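Local coordinates for copper-containing nitrite reductase (Hyphomicrobium denitrificans 1NES1, PDB 6TFO), which probably reduces nitrite to nitric oxide with electrons from cytochrome c, using copper centres in a homotrimeric, three-domain enzyme of the multicopper oxidase family, at residues Asp147-Pro152 and Asn332-Ala337; Gly178-Lys183 and Tyr328-Gly333; Lys194-Phe199 and Tyr296-Glu301. One frame throughout, in Å; residues are numbered along the deposited sequence.

Interaction 1 of 3, residues Asp147-Pro152 and Asn332-Ala337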
loop_
_atom_site.group_PDB
_atom_site.type_symbol
_atom_site.label_atom_id
_atom_site.label_comp_id
_atom_site.label_asym_id
_atom_site.label_seq_id
_atom_site.Cartn_x
_atom_site.Cartn_y
_atom_site.Cartn_z
ATOM N N ASP C 147 -6.291 41.543 -6.524
ATOM C CA ASP C 147 -7.592 41.428 -5.810
ATOM C C ASP C 147 -8.672 41.199 -6.870
ATOM O O ASP C 147 -8.904 42.134 -7.650
ATOM C CB ASP C 147 -7.866 42.664 -4.950
ATOM C CG ASP C 147 -9.317 42.800 -4.521
ATOM O OD1 ASP C 147 -10.000 41.771 -4.417
ATOM O OD2 ASP C 147 -9.753 43.931 -4.307
ATOM N N ILE C 148 -9.285 40.005 -6.908
ATOM C CA ILE C 148 -10.321 39.621 -7.919
ATOM C C ILE C 148 -11.736 39.670 -7.304
ATOM O O ILE C 148 -12.719 39.314 -8.000
ATOM C CB ILE C 148 -9.994 38.249 -8.553
ATOM C CG1 ILE C 148 -9.713 37.142 -7.530
ATOM C CG2 ILE C 148 -8.847 38.402 -9.538
ATOM C CD1 ILE C 148 -10.906 36.692 -6.734
ATOM N N THR C 149 -11.860 40.102 -6.052
ATOM C CA THR C 149 -13.155 40.207 -5.341
ATOM C C THR C 149 -13.916 41.441 -5.845
ATOM O O THR C 149 -13.406 42.573 -5.682
ATOM C CB THR C 149 -12.936 40.246 -3.827
ATOM O OG1 THR C 149 -12.433 38.959 -3.458
ATOM C CG2 THR C 149 -14.193 40.582 -3.050
ATOM N N ARG C 150 -15.095 41.216 -6.426
ATOM C CA ARG C 150 -16.127 42.251 -6.690
ATOM C C ARG C 150 -16.616 42.867 -5.375
ATOM O O ARG C 150 -17.138 42.131 -4.518
ATOM C CB ARG C 150 -17.312 41.617 -7.410
ATOM C CG ARG C 150 -18.435 42.595 -7.742
ATOM C CD ARG C 150 -18.044 43.567 -8.826
ATOM N NE ARG C 150 -17.757 42.881 -10.075
ATOM C CZ ARG C 150 -17.182 43.447 -11.122
ATOM N NH1 ARG C 150 -16.824 44.715 -11.070
ATOM N NH2 ARG C 150 -16.946 42.743 -12.212
ATOM N N ASP C 151 -16.485 44.177 -5.207
ATOM C CA ASP C 151 -17.105 44.856 -4.044
ATOM C C ASP C 151 -18.609 44.611 -4.148
ATOM O O ASP C 151 -19.167 44.685 -5.242
ATOM C CB ASP C 151 -16.735 46.336 -3.977
ATOM C CG ASP C 151 -17.089 46.909 -2.621
ATOM O OD1 ASP C 151 -18.280 47.241 -2.411
ATOM O OD2 ASP C 151 -16.192 46.923 -1.753
ATOM N N PRO C 152 -19.322 44.274 -3.051
ATOM C CA PRO C 152 -20.761 44.010 -3.142
ATOM C C PRO C 152 -21.601 45.275 -3.424
ATOM O O PRO C 152 -22.737 45.153 -3.821
ATOM C CB PRO C 152 -21.067 43.379 -1.778
ATOM C CG PRO C 152 -20.061 44.018 -0.849
ATOM C CD PRO C 152 -18.806 44.144 -1.684
ATOM N N ASN C 332 -18.094 36.128 -3.803
ATOM C CA ASN C 332 -17.388 37.165 -4.599
ATOM C C ASN C 332 -15.897 36.816 -4.619
ATOM O O ASN C 332 -15.060 37.712 -4.370
ATOM C CB ASN C 332 -17.655 38.578 -4.061
ATOM C CG ASN C 332 -19.101 39.026 -4.174
ATOM O OD1 ASN C 332 -20.014 38.214 -4.303
ATOM N ND2 ASN C 332 -19.332 40.324 -4.122
ATOM N N GLY C 333 -15.581 35.545 -4.858
ATOM C CA GLY C 333 -14.303 35.148 -5.481
ATOM C C GLY C 333 -13.183 34.746 -4.536
ATOM O O GLY C 333 -12.246 34.111 -5.024
ATOM N N SER C 334 -13.222 35.100 -3.254
ATOM C CA SER C 334 -12.045 34.938 -2.368
ATOM C C SER C 334 -12.474 34.663 -0.925
ATOM O O SER C 334 -13.594 35.025 -0.539
ATOM C CB SER C 334 -11.123 36.139 -2.445
ATOM O OG SER C 334 -11.528 37.156 -1.536
ATOM N N VAL C 335 -11.591 34.014 -0.168
ATOM C CA VAL C 335 -11.720 33.903 1.308
ATOM C C VAL C 335 -11.481 35.311 1.852
ATOM O O VAL C 335 -10.518 35.958 1.400
ATOM C CB VAL C 335 -10.750 32.868 1.906
ATOM C CG1 VAL C 335 -10.961 32.710 3.403
ATOM C CG2 VAL C 335 -10.863 31.519 1.204
ATOM N N GLY C 336 -12.384 35.775 2.713
ATOM C CA GLY C 336 -12.371 37.124 3.296
ATOM C C GLY C 336 -12.970 38.188 2.380
ATOM O O GLY C 336 -12.986 39.370 2.795
ATOM N N ALA C 337 -13.438 37.822 1.185
ATOM C CA ALA C 337 -14.068 38.743 0.209
ATOM C C ALA C 337 -15.021 39.709 0.926
ATOM O O ALA C 337 -14.835 40.914 0.782
ATOM C CB ALA C 337 -14.793 37.961 -0.848
#

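Interaction 2 of 3, residues Gly178-Lys183 and Tyr328-Gly333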
loop_
_atom_site.group_PDB
_atom_site.type_symbol
_atom_site.label_atom_id
_atom_site.label_comp_id
_atom_site.label_asym_id
_atom_site.label_seq_id
_atom_site.Cartn_x
_atom_site.Cartn_y
_atom_site.Cartn_z
ATOM N N GLY C 178 -5.196 35.410 -8.923
ATOM C CA GLY C 178 -5.941 36.170 -7.908
ATOM C C GLY C 178 -5.610 35.680 -6.525
ATOM O O GLY C 178 -5.135 34.544 -6.409
ATOM N N GLN C 179 -5.800 36.533 -5.521
ATOM C CA GLN C 179 -5.580 36.202 -4.097
ATOM C C GLN C 179 -6.814 35.440 -3.587
ATOM O O GLN C 179 -7.820 36.085 -3.232
ATOM C CB GLN C 179 -5.284 37.499 -3.342
ATOM C CG GLN C 179 -4.570 37.289 -2.021
ATOM C CD GLN C 179 -3.123 36.899 -2.227
ATOM O OE1 GLN C 179 -2.450 37.370 -3.154
ATOM N NE2 GLN C 179 -2.625 36.022 -1.370
ATOM N N LEU C 180 -6.749 34.104 -3.607
ATOM C CA LEU C 180 -7.835 33.185 -3.168
ATOM C C LEU C 180 -7.970 33.268 -1.642
ATOM O O LEU C 180 -9.105 33.285 -1.140
ATOM C CB LEU C 180 -7.505 31.765 -3.637
ATOM C CG LEU C 180 -8.358 30.625 -3.070
ATOM C CD1 LEU C 180 -9.838 30.868 -3.323
ATOM C CD2 LEU C 180 -7.948 29.292 -3.682
ATOM N N ASP C 181 -6.852 33.330 -0.927
ATOM C CA ASP C 181 -6.819 33.457 0.553
ATOM C C ASP C 181 -5.572 34.270 0.894
ATOM O O ASP C 181 -4.826 34.615 -0.043
ATOM C CB ASP C 181 -6.882 32.059 1.190
ATOM C CG ASP C 181 -7.353 31.957 2.632
ATOM O OD1 ASP C 181 -7.314 32.980 3.347
ATOM O OD2 ASP C 181 -7.749 30.831 3.024
ATOM N N ASP C 182 -5.372 34.554 2.179
ATOM C CA ASP C 182 -4.294 35.342 2.822
ATOM C C ASP C 182 -2.902 35.086 2.197
ATOM O O ASP C 182 -2.157 36.072 1.945
ATOM C CB ASP C 182 -4.364 34.969 4.304
ATOM C CG ASP C 182 -3.777 35.966 5.276
ATOM O OD1 ASP C 182 -3.625 37.151 4.911
ATOM O OD2 ASP C 182 -3.459 35.531 6.389
ATOM N N LYS C 183 -2.525 33.815 2.013
ATOM C CA LYS C 183 -1.178 33.389 1.515
ATOM C C LYS C 183 -1.322 32.366 0.384
ATOM O O LYS C 183 -0.377 31.571 0.154
ATOM C CB LYS C 183 -0.356 32.720 2.619
ATOM C CG LYS C 183 -0.103 33.551 3.871
ATOM C CD LYS C 183 0.355 32.698 5.045
ATOM C CE LYS C 183 0.467 33.482 6.335
ATOM N NZ LYS C 183 1.493 32.888 7.221
ATOM N N TYR C 328 -12.990 25.035 -1.737
ATOM C CA TYR C 328 -13.370 26.439 -1.442
ATOM C C TYR C 328 -14.835 26.677 -1.830
ATOM O O TYR C 328 -15.240 26.328 -2.957
ATOM C CB TYR C 328 -12.421 27.404 -2.150
ATOM C CG TYR C 328 -10.995 27.339 -1.658
ATOM C CD1 TYR C 328 -10.128 26.345 -2.093
ATOM C CD2 TYR C 328 -10.511 28.287 -0.772
ATOM C CE1 TYR C 328 -8.819 26.291 -1.652
ATOM C CE2 TYR C 328 -9.203 28.249 -0.317
ATOM C CZ TYR C 328 -8.359 27.242 -0.751
ATOM O OH TYR C 328 -7.066 27.205 -0.324
ATOM N N PHE C 329 -15.606 27.211 -0.873
ATOM C CA PHE C 329 -16.955 27.801 -1.056
ATOM C C PHE C 329 -16.820 29.307 -0.814
ATOM O O PHE C 329 -16.467 29.675 0.340
ATOM C CB PHE C 329 -17.935 27.177 -0.065
ATOM C CG PHE C 329 -18.476 25.839 -0.478
ATOM C CD1 PHE C 329 -19.542 25.748 -1.353
ATOM C CD2 PHE C 329 -17.907 24.670 -0.009
ATOM C CE1 PHE C 329 -20.045 24.510 -1.730
ATOM C CE2 PHE C 329 -18.405 23.436 -0.396
ATOM C CZ PHE C 329 -19.476 23.362 -1.249
ATOM N N LEU C 330 -17.068 30.134 -1.832
ATOM C CA LEU C 330 -16.716 31.579 -1.784
ATOM C C LEU C 330 -17.893 32.501 -2.142
ATOM O O LEU C 330 -18.653 32.202 -3.108
ATOM C CB LEU C 330 -15.549 31.826 -2.744
ATOM C CG LEU C 330 -14.338 30.916 -2.551
ATOM C CD1 LEU C 330 -13.419 31.031 -3.752
ATOM C CD2 LEU C 330 -13.615 31.235 -1.252
ATOM N N PHE C 331 -17.988 33.620 -1.414
ATOM C CA PHE C 331 -18.739 34.835 -1.831
ATOM C C PHE C 331 -17.772 35.766 -2.559
ATOM O O PHE C 331 -16.747 36.103 -1.977
ATOM C CB PHE C 331 -19.354 35.563 -0.633
ATOM C CG PHE C 331 -20.459 34.824 0.079
ATOM C CD1 PHE C 331 -21.462 34.182 -0.632
ATOM C CD2 PHE C 331 -20.515 34.797 1.463
ATOM C CE1 PHE C 331 -22.476 33.507 0.028
ATOM C CE2 PHE C 331 -21.543 34.133 2.126
ATOM C CZ PHE C 331 -22.509 33.478 1.408
ATOM N N ASN C 332 -18.094 36.128 -3.803
ATOM C CA ASN C 332 -17.388 37.165 -4.599
ATOM C C ASN C 332 -15.897 36.816 -4.619
ATOM O O ASN C 332 -15.060 37.712 -4.370
ATOM C CB ASN C 332 -17.655 38.578 -4.061
ATOM C CG ASN C 332 -19.101 39.026 -4.174
ATOM O OD1 ASN C 332 -20.014 38.214 -4.303
ATOM N ND2 ASN C 332 -19.332 40.324 -4.122
ATOM N N GLY C 333 -15.581 35.545 -4.858
ATOM C CA GLY C 333 -14.303 35.148 -5.481
ATOM C C GLY C 333 -13.183 34.746 -4.536
ATOM O O GLY C 333 -12.246 34.111 -5.024
HETATM O O HOH W 1 -6.444 28.623 1.684
#

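Interaction 3 of 3, residues Lys194-Phe199 and Tyr296-Glu301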
loop_
_atom_site.group_PDB
_atom_site.type_symbol
_atom_site.label_atom_id
_atom_site.label_comp_id
_atom_site.label_asym_id
_atom_site.label_seq_id
_atom_site.Cartn_x
_atom_site.Cartn_y
_atom_site.Cartn_z
ATOM N N LYS C 194 -12.692 40.411 -12.300
ATOM C CA LYS C 194 -13.315 40.301 -10.953
ATOM C C LYS C 194 -14.388 39.203 -10.926
ATOM O O LYS C 194 -14.867 38.781 -11.994
ATOM C CB LYS C 194 -13.857 41.668 -10.533
ATOM C CG LYS C 194 -12.936 42.471 -9.634
ATOM C CD LYS C 194 -12.844 43.936 -10.001
ATOM C CE LYS C 194 -12.490 44.830 -8.822
ATOM N NZ LYS C 194 -11.592 44.157 -7.842
ATOM N N VAL C 195 -14.718 38.735 -9.720
ATOM C CA VAL C 195 -15.677 37.616 -9.487
ATOM C C VAL C 195 -16.625 38.062 -8.386
ATOM O O VAL C 195 -16.164 38.364 -7.290
ATOM C CB VAL C 195 -14.969 36.303 -9.097
ATOM C CG1 VAL C 195 -15.953 35.169 -8.844
ATOM C CG2 VAL C 195 -13.959 35.889 -10.142
ATOM N N PRO C 196 -17.950 38.154 -8.646
ATOM C CA PRO C 196 -18.521 37.918 -9.976
ATOM C C PRO C 196 -18.225 39.030 -10.995
ATOM O O PRO C 196 -17.702 40.054 -10.622
ATOM C CB PRO C 196 -20.033 37.880 -9.711
ATOM C CG PRO C 196 -20.203 38.778 -8.496
ATOM C CD PRO C 196 -18.982 38.470 -7.650
ATOM N N GLY C 197 -18.582 38.785 -12.256
ATOM C CA GLY C 197 -18.478 39.752 -13.366
ATOM C C GLY C 197 -19.324 41.002 -13.115
ATOM O O GLY C 197 -19.997 41.116 -12.089
ATOM N N PRO C 198 -19.275 42.006 -14.019
ATOM C CA PRO C 198 -20.056 43.229 -13.842
ATOM C C PRO C 198 -21.542 42.914 -13.654
ATOM O O PRO C 198 -22.011 41.994 -14.295
ATOM C CB PRO C 198 -19.793 44.007 -15.139
ATOM C CG PRO C 198 -18.423 43.524 -15.563
ATOM C CD PRO C 198 -18.433 42.050 -15.222
ATOM N N PHE C 199 -22.212 43.640 -12.754
ATOM C CA PHE C 199 -23.693 43.648 -12.605
ATOM C C PHE C 199 -24.301 44.411 -13.797
ATOM O O PHE C 199 -24.070 45.607 -13.937
ATOM C CB PHE C 199 -24.109 44.263 -11.264
ATOM C CG PHE C 199 -25.561 44.067 -10.907
ATOM C CD1 PHE C 199 -26.549 44.858 -11.482
ATOM C CD2 PHE C 199 -25.935 43.094 -9.991
ATOM C CE1 PHE C 199 -27.882 44.672 -11.147
ATOM C CE2 PHE C 199 -27.268 42.912 -9.658
ATOM C CZ PHE C 199 -28.239 43.700 -10.235
ATOM N N TYR C 296 -24.648 43.323 -4.335
ATOM C CA TYR C 296 -24.332 42.289 -5.352
ATOM C C TYR C 296 -23.488 41.183 -4.701
ATOM O O TYR C 296 -22.333 41.447 -4.323
ATOM C CB TYR C 296 -23.567 42.973 -6.478
ATOM C CG TYR C 296 -23.220 42.130 -7.672
ATOM C CD1 TYR C 296 -23.841 40.924 -7.944
ATOM C CD2 TYR C 296 -22.309 42.610 -8.588
ATOM C CE1 TYR C 296 -23.542 40.211 -9.091
ATOM C CE2 TYR C 296 -22.006 41.918 -9.739
ATOM C CZ TYR C 296 -22.617 40.710 -9.993
ATOM O OH TYR C 296 -22.282 40.040 -11.136
ATOM N N VAL C 297 -24.067 39.997 -4.521
ATOM C CA VAL C 297 -23.380 38.822 -3.916
ATOM C C VAL C 297 -23.630 37.578 -4.783
ATOM O O VAL C 297 -24.795 37.307 -5.141
ATOM C CB VAL C 297 -23.804 38.607 -2.455
ATOM C CG1 VAL C 297 -23.163 37.354 -1.879
ATOM C CG2 VAL C 297 -23.481 39.818 -1.590
ATOM N N MET C 298 -22.558 36.841 -5.102
ATOM C CA MET C 298 -22.639 35.553 -5.825
ATOM C C MET C 298 -21.768 34.505 -5.121
ATOM O O MET C 298 -20.666 34.846 -4.642
ATOM C CB MET C 298 -22.221 35.709 -7.288
ATOM C CG MET C 298 -23.219 36.494 -8.101
ATOM S SD MET C 298 -23.112 36.177 -9.882
ATOM C CE MET C 298 -24.195 34.763 -10.068
ATOM N N GLN C 299 -22.284 33.274 -5.023
ATOM C CA GLN C 299 -21.614 32.133 -4.352
ATOM C C GLN C 299 -21.091 31.200 -5.436
ATOM O O GLN C 299 -21.811 30.933 -6.414
ATOM C CB GLN C 299 -22.573 31.409 -3.401
ATOM C CG GLN C 299 -22.044 30.104 -2.844
ATOM C CD GLN C 299 -23.020 29.514 -1.865
ATOM O OE1 GLN C 299 -23.661 30.235 -1.095
ATOM N NE2 GLN C 299 -23.138 28.194 -1.902
ATOM N N GLY C 300 -19.883 30.692 -5.236
ATOM C CA GLY C 300 -19.333 29.640 -6.103
ATOM C C GLY C 300 -18.342 28.778 -5.364
ATOM O O GLY C 300 -18.028 29.080 -4.182
ATOM N N GLU C 301 -17.874 27.745 -6.054
ATOM C CA GLU C 301 -16.940 26.735 -5.506
ATOM C C GLU C 301 -15.642 26.740 -6.330
ATOM O O GLU C 301 -15.671 27.016 -7.540
ATOM C CB GLU C 301 -17.580 25.337 -5.501
ATOM C CG GLU C 301 -19.056 25.276 -5.109
ATOM C CD GLU C 301 -20.025 24.975 -6.238
ATOM O OE1 GLU C 301 -19.631 24.260 -7.196
ATOM O OE2 GLU C 301 -21.187 25.422 -6.156
#

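Interaction 1 of 3, residues Asp147-Pro152 and Asn332-Ala337
Asn332 and Thr149 carry the polar part of this contact. Asn332 ND2 donates to Arg150 O at 2.9 Å with an N-H...O angle of 159°; the acceptor lies close to the amide plane, whereas the donor is tilted 32° from the carbonyl plane. ND2 also donates to Tyr296 O, and OD1 accepts from Met298 N, so three bonds define which way round the amide sits. Thr149 OG1 and Ser334 OG share a hydrogen bond of 2.8 Å, and Thr149 OG1 lies 3.0 Å from Asn332 O. That carbonyl oxygen is also approached by Thr149 CA at 3.3 Å in a CA-H...O contact.

The van der Waals contacts are tight. Thr149 CG2, anti to the backbone N, presses on Ala337 CB at 3.5 Å, a close methyl-methyl contact, and the Ile148 CD1 methyl is set against the carbonyl oxygen of Gly333, 3.4 Å from Gly333 O.

Within the segments, Asp147 OD1 accepts from Thr149 N at 3.0 Å, an Asx turn, while Ser334-Ala337 forms a type II turn, with Gly336 at the N-cap position of helix 337-341. The contact thus docks the connection that follows the first cupredoxin domain onto a turn of the last.

Interaction 2 of 3, residues Gly178-Lys183 and Tyr328-Gly333
Leu180 lies across one face of the Tyr328 ring and reaches Leu330 with its other methyl. Its CG is anti to the backbone N (chi1 169°), and from there the two branches divide the work. CD2 sits 3.6 Å from the centroid of the Tyr328 ring and 12° off the ring normal, a CH-pi contact centred over the face. Leu180 CG stands over Tyr328 CE2 at 3.7 Å. The second branch, CD1, passes over Tyr328 CD2 and meets Leu330 CD1 at 3.6 Å, the two leucine side chains crossing at about a right angle.

The backbones themselves stay apart: the axes of strands 178-181 and 328-331 approach no closer than 10.0 Å, at 115° between their N-to-C directions. At that spacing the contact is made by side chains between two sheets, one from each of two successive cupredoxin domains. Leu180 and Asp181 form a classic beta bulge opposite Thr184, two residues set opposite one, near the end of strand 166-181.

Asp181 comes to the rim of the same ring, with a water between. This water lies in the ring plane at its edge, donates to Asp181 OD2 at 2.9 Å, and is 2.5 Å from Tyr328 OH, a short separation whose exact value deserves caution. The other carboxylate oxygen, Asp181 OD1, accepts from Asp182 N at 2.8 Å on its anti side, and Gln179 NE2 donates to Asp181 O at 2.9 Å, so the aspartate is held by its backbone and by both oxygens. Tyr328 OH is also hydrogen-bonded to Gln314 NE2.

Interaction 3 of 3, residues Lys194-Phe199 and Tyr296-Glu301
Pro196 and Phe199, on an irregular segment with a cis peptide before Pro196, face Met298 and Tyr296 on strand 296-301, with CA-CA separations of 6.3 Å for Pro196-Met298 and 7.4 Å for Phe199-Tyr296. Tyr296 is the centre of the contact. Its CG is anti to the backbone N (chi1 -176°), and its ring enters between the two residues, which cover opposite faces.

On one face Phe199 makes a T-shaped, edge-to-face pair: the ring centroids are 5.0 Å apart and the planes stand at 84°. The edge atom Phe199 CD2 is over the centre of the Tyr296 ring, and Phe199 CB adds a CH-pi contact on the same side. On the other face, Pro196 CG makes a CH-pi contact 3.8 Å from the Tyr296 centroid, displaced toward the rim so that Tyr296 CZ is its nearest ring atom, at 3.4 Å. The two side chains pass one another running in opposite senses.

The hydroxyl fixes the far end of the ring. Tyr296 OH donates to Gly197 O at 2.7 Å, approaching from 42° above the carbonyl plane, and it also accepts from Leu279 N, so this buried oxygen has a partner in each role. Beyond the tyrosine, Met298 lies against the same proline, its SD 3.5 Å from Pro196 CB.

Strand 293-302 thereby meets the loop that leads into strand 200-203. Strand 277-283 also packs here: Tyr277 and Leu279 touch Met298, and Leu281 touches Phe199. The Met298 side chain is about 10 Å from a bound copper ion, placing this seam between the second and third cupredoxin domains near the metal without supplying a ligand. Strand 328-331 runs beside strand 293-302 in its sheet.

All three contacts are buried, and no other chain touches any of them. Interactions 1 and 2 share Asn332 and Gly333, and a backbone hydrogen bond, Val335 N to Leu180 O at 2.8 Å, joins them further. Interactions 2 and 3 use neighbouring strands of one sheet, 328-331 and 293-302, linked by Leu330 N to Gly300 O at 2.7 Å. Interaction 1 meets interaction 3 through Ile148 O and Val195 N. Their chemistry follows their setting: loop against loop, interaction 1 relies on side-chain-to-backbone and hydroxyl hydrogen bonds; interaction 2, between separated sheets, has no direct hydrogen bond and uses leucine branches and one water; interaction 3 combines an edge-to-face aromatic pair and CH-pi contacts with one phenol hydrogen bond across the segments.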